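Local coordinates for protein Beta/alpha-amylase (Paenibacillus polymyxa, PDB 3VOC) that hydrolyses alpha-1,4-glucosidic linkages of starch, its family 14 beta-amylase domain, the part present here, releasing maltose from non-reducing chain ends, at residues S97-K102 with G130-E135. Sequence-based numbering, arbitrary orientation.
With CA (calcium ion), chain B.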
ATOM      1  N   SER A  97      13.098 -12.878  10.148  1.00 18.67           N
ATOM      2  CA  SER A  97      13.722 -12.508  11.416  1.00 19.28           C
ATOM      3  C   SER A  97      15.215 -12.208  11.325  1.00 19.10           C
ATOM      4  O   SER A  97      15.729 -11.428  12.139  1.00 18.86           O
ATOM      5  CB  SER A  97      13.448 -13.569  12.480  1.00 20.68           C
ATOM      6  OG  SER A  97      14.038 -14.800  12.087  1.00 23.21           O
ATOM      7  N   TRP A  98      15.910 -12.811  10.351  1.00 18.43           N
ATOM      8  CA  TRP A  98      17.357 -12.610  10.170  1.00 17.82           C
ATOM      9  C   TRP A  98      17.710 -11.189   9.713  1.00 18.12           C
ATOM     10  O   TRP A  98      18.880 -10.764   9.804  1.00 17.95           O
ATOM     11  CB  TRP A  98      17.942 -13.649   9.198  1.00 18.12           C
ATOM     12  CG  TRP A  98      17.146 -13.752   7.928  1.00 17.35           C
ATOM     13  CD1 TRP A  98      16.186 -14.679   7.636  1.00 18.70           C
ATOM     14  CD2 TRP A  98      17.214 -12.875   6.809  1.00 17.98           C
ATOM     15  NE1 TRP A  98      15.662 -14.443   6.381  1.00 18.48           N
ATOM     16  CE2 TRP A  98      16.277 -13.337   5.856  1.00 18.37           C
ATOM     17  CE3 TRP A  98      17.997 -11.758   6.501  1.00 17.11           C
ATOM     18  CZ2 TRP A  98      16.087 -12.703   4.628  1.00 17.90           C
ATOM     19  CZ3 TRP A  98      17.801 -11.124   5.277  1.00 17.32           C
ATOM     20  CH2 TRP A  98      16.853 -11.600   4.359  1.00 17.14           C
ATOM     21  N   LEU A  99      16.715 -10.449   9.208  1.00 17.22           N
ATOM     22  CA  LEU A  99      16.950  -9.068   8.759  1.00 17.41           C
ATOM     23  C   LEU A  99      17.569  -8.202   9.855  1.00 17.77           C
ATOM     24  O   LEU A  99      18.404  -7.345   9.577  1.00 18.45           O
ATOM     25  CB  LEU A  99      15.663  -8.412   8.229  1.00 16.73           C
ATOM     26  CG  LEU A  99      15.250  -8.811   6.805  1.00 15.69           C
ATOM     27  CD1 LEU A  99      13.764  -8.530   6.559  1.00 15.90           C
ATOM     28  CD2 LEU A  99      16.106  -8.084   5.745  1.00 15.62           C
ATOM     29  N   SER A 100      17.166  -8.467  11.093  1.00 18.21           N
ATOM     30  CA  SER A 100      17.630  -7.733  12.272  1.00 19.06           C
ATOM     31  C   SER A 100      19.140  -7.820  12.459  1.00 18.73           C
ATOM     32  O   SER A 100      19.741  -6.965  13.108  1.00 18.47           O
ATOM     33  CB  SER A 100      16.926  -8.271  13.524  1.00 18.99           C
ATOM     34  OG  SER A 100      17.336  -9.615  13.782  1.00 22.11           O
ATOM     35  N   SER A 101      19.750  -8.866  11.909  1.00 19.02           N
ATOM     36  CA  SER A 101      21.181  -9.065  12.056  1.00 19.91           C
ATOM     37  C   SER A 101      21.957  -8.494  10.856  1.00 20.16           C
ATOM     38  O   SER A 101      23.180  -8.608  10.792  1.00 20.34           O
ATOM     39  CB  SER A 101      21.493 -10.549  12.295  1.00 19.95           C
ATOM     40  OG  SER A 101      21.327 -11.299  11.109  1.00 21.90           O
ATOM     41  N   LYS A 102      21.245  -7.844   9.928  1.00 20.39           N
ATOM     42  CA  LYS A 102      21.860  -7.340   8.685  1.00 20.47           C
ATOM     43  C   LYS A 102      22.042  -5.812   8.604  1.00 19.70           C
ATOM     44  O   LYS A 102      22.728  -5.313   7.712  1.00 19.04           O
ATOM     45  CB  LYS A 102      21.081  -7.848   7.457  1.00 20.82           C
ATOM     46  CG  LYS A 102      21.130  -9.362   7.266  1.00 23.90           C
ATOM     47  CD  LYS A 102      22.532  -9.850   6.912  1.00 29.23           C
ATOM     48  CE  LYS A 102      22.534 -11.289   6.399  1.00 34.00           C
ATOM     49  NZ  LYS A 102      22.663 -12.287   7.514  1.00 36.75           N
ATOM     50  N   GLY A 130      16.392  -1.889  -1.030  1.00 17.34           N
ATOM     51  CA  GLY A 130      16.335  -2.100  -2.494  1.00 16.91           C
ATOM     52  C   GLY A 130      16.969  -3.416  -2.907  1.00 16.76           C
ATOM     53  O   GLY A 130      16.407  -4.164  -3.719  1.00 16.95           O
ATOM     54  N   LYS A 131      18.125  -3.710  -2.324  1.00 16.97           N
ATOM     55  CA  LYS A 131      18.870  -4.933  -2.633  1.00 17.44           C
ATOM     56  C   LYS A 131      18.047  -6.147  -2.235  1.00 16.97           C
ATOM     57  O   LYS A 131      17.896  -7.072  -3.021  1.00 16.35           O
ATOM     58  CB  LYS A 131      20.230  -4.953  -1.906  1.00 18.21           C
ATOM     59  CG  LYS A 131      21.082  -6.176  -2.248  1.00 22.17           C
ATOM     60  CD  LYS A 131      22.441  -6.162  -1.548  1.00 28.01           C
ATOM     61  CE  LYS A 131      23.271  -7.362  -1.997  1.00 30.63           C
ATOM     62  NZ  LYS A 131      24.398  -7.618  -1.059  1.00 33.34           N
ATOM     63  N   GLN A 132      17.532  -6.147  -1.005  1.00 16.48           N
ATOM     64  CA  GLN A 132      16.682  -7.255  -0.544  1.00 16.42           C
ATOM     65  C   GLN A 132      15.461  -7.495  -1.445  1.00 16.44           C
ATOM     66  O   GLN A 132      15.155  -8.640  -1.766  1.00 16.50           O
ATOM     67  CB  GLN A 132      16.258  -7.075   0.917  1.00 16.81           C
ATOM     68  CG  GLN A 132      17.394  -7.295   1.933  1.00 17.67           C
ATOM     69  CD  GLN A 132      18.006  -8.695   1.884  1.00 18.86           C
ATOM     70  OE1 GLN A 132      17.323  -9.690   1.615  1.00 16.94           O
ATOM     71  NE2 GLN A 132      19.303  -8.773   2.166  1.00 20.84           N
ATOM     72  N   TYR A 133      14.779  -6.431  -1.873  1.00 15.87           N
ATOM     73  CA  TYR A 133      13.592  -6.613  -2.716  1.00 16.02           C
ATOM     74  C   TYR A 133      13.996  -7.126  -4.094  1.00 15.97           C
ATOM     75  O   TYR A 133      13.309  -7.946  -4.683  1.00 15.78           O
ATOM     76  CB  TYR A 133      12.800  -5.311  -2.873  1.00 15.25           C
ATOM     77  CG  TYR A 133      12.024  -4.818  -1.636  1.00 15.98           C
ATOM     78  CD1 TYR A 133      12.406  -5.164  -0.333  1.00 16.59           C
ATOM     79  CD2 TYR A 133      10.948  -3.951  -1.787  1.00 15.68           C
ATOM     80  CE1 TYR A 133      11.695  -4.678   0.777  1.00 16.79           C
ATOM     81  CE2 TYR A 133      10.235  -3.461  -0.683  1.00 15.63           C
ATOM     82  CZ  TYR A 133      10.629  -3.818   0.590  1.00 16.26           C
ATOM     83  OH  TYR A 133       9.943  -3.316   1.670  1.00 16.98           O
ATOM     84  N   ASP A 134      15.114  -6.615  -4.602  1.00 16.63           N
ATOM     85  CA  ASP A 134      15.669  -7.073  -5.889  1.00 17.42           C
ATOM     86  C   ASP A 134      15.925  -8.589  -5.856  1.00 17.11           C
ATOM     87  O   ASP A 134      15.520  -9.307  -6.777  1.00 16.88           O
ATOM     88  CB  ASP A 134      16.947  -6.270  -6.210  1.00 18.32           C
ATOM     89  CG  ASP A 134      17.488  -6.520  -7.620  1.00 21.22           C
ATOM     90  OD1 ASP A 134      16.749  -6.974  -8.514  1.00 23.02           O
ATOM     91  OD2 ASP A 134      18.678  -6.227  -7.830  1.00 25.97           O
ATOM     92  N   GLU A 135      16.575  -9.085  -4.798  1.00 16.52           N
ATOM     93  CA  GLU A 135      16.797 -10.532  -4.649  1.00 16.22           C
ATOM     94  C   GLU A 135      15.488 -11.318  -4.572  1.00 16.12           C
ATOM     95  O   GLU A 135      15.380 -12.408  -5.135  1.00 15.89           O
ATOM     96  CB  GLU A 135      17.607 -10.847  -3.387  1.00 16.22           C
ATOM     97  CG  GLU A 135      19.011 -10.233  -3.354  1.00 16.33           C
ATOM     98  CD  GLU A 135      19.650 -10.349  -1.980  1.00 17.12           C
ATOM     99  OE1 GLU A 135      18.921 -10.323  -0.956  1.00 15.87           O
ATOM    100  OE2 GLU A 135      20.889 -10.457  -1.919  1.00 18.66           O
TER
HETATM  101 CA    CA B 501      17.698 -11.638   0.397  1.00 17.47          CA
HETATM  102  O   HOH W   1      15.682 -11.137  -0.683  1.00 14.99           O
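W98 and L99, on a short 3-10 turn in the loop after strand 92-93, meet Q132 on helix 127-144, beside the calcium site of this family 14 (beta/alpha)8-barrel domain. The interface is small, 107 Å² summed over both sides, yet two of the three touching residues are buried.

The polar-aromatic part of the contact is an edge approach. The six-membered end of the W98 indole points at the Q132 carboxamide, CH2 lying 3.4 Å from OE1, with that oxygen near the ring plane and not over a face. Ring and amide planes are 62° apart, which argues against stacking. At the other end of the indole, NE1 donates to the backbone O of E48, a residue whose carboxylate OE2 binds the calcium, which probably limits how the ring can turn.

The aliphatic part is a single van der Waals contact: L99 CD2 reaches Q132 CG at 4.1 Å as the two side chains pass in opposite directions. L99 CG also lies 3.8 Å above one face of the W98 ring, offset toward its rim. W44, of helix 44-47, touches both L99 and Q132.

Metal coordination helps to hold the amide, whose NE2 is hydrogen-bonded elsewhere. Q132 bends at chi2 (-60°), bringing OE1 to 2.3 Å from the calcium ion, whereas E135, one helical turn on, runs extended beyond CG and supplies OE1. Q132 OE1 and E135 OE1 lie 3.1 Å apart as neighbouring ligands of the ion, not as a hydrogen-bonded pair. E48, D52 and N53 complete the protein ligands. The tryptophan edge thus abuts a first-shell ligand, and the calcium ties helix 127-144 to the chain at 48-53. A water also coordinates the ion and donates a 2.8 Å hydrogen bond to the backbone O of Q132, the residue whose OE1 binds the same calcium.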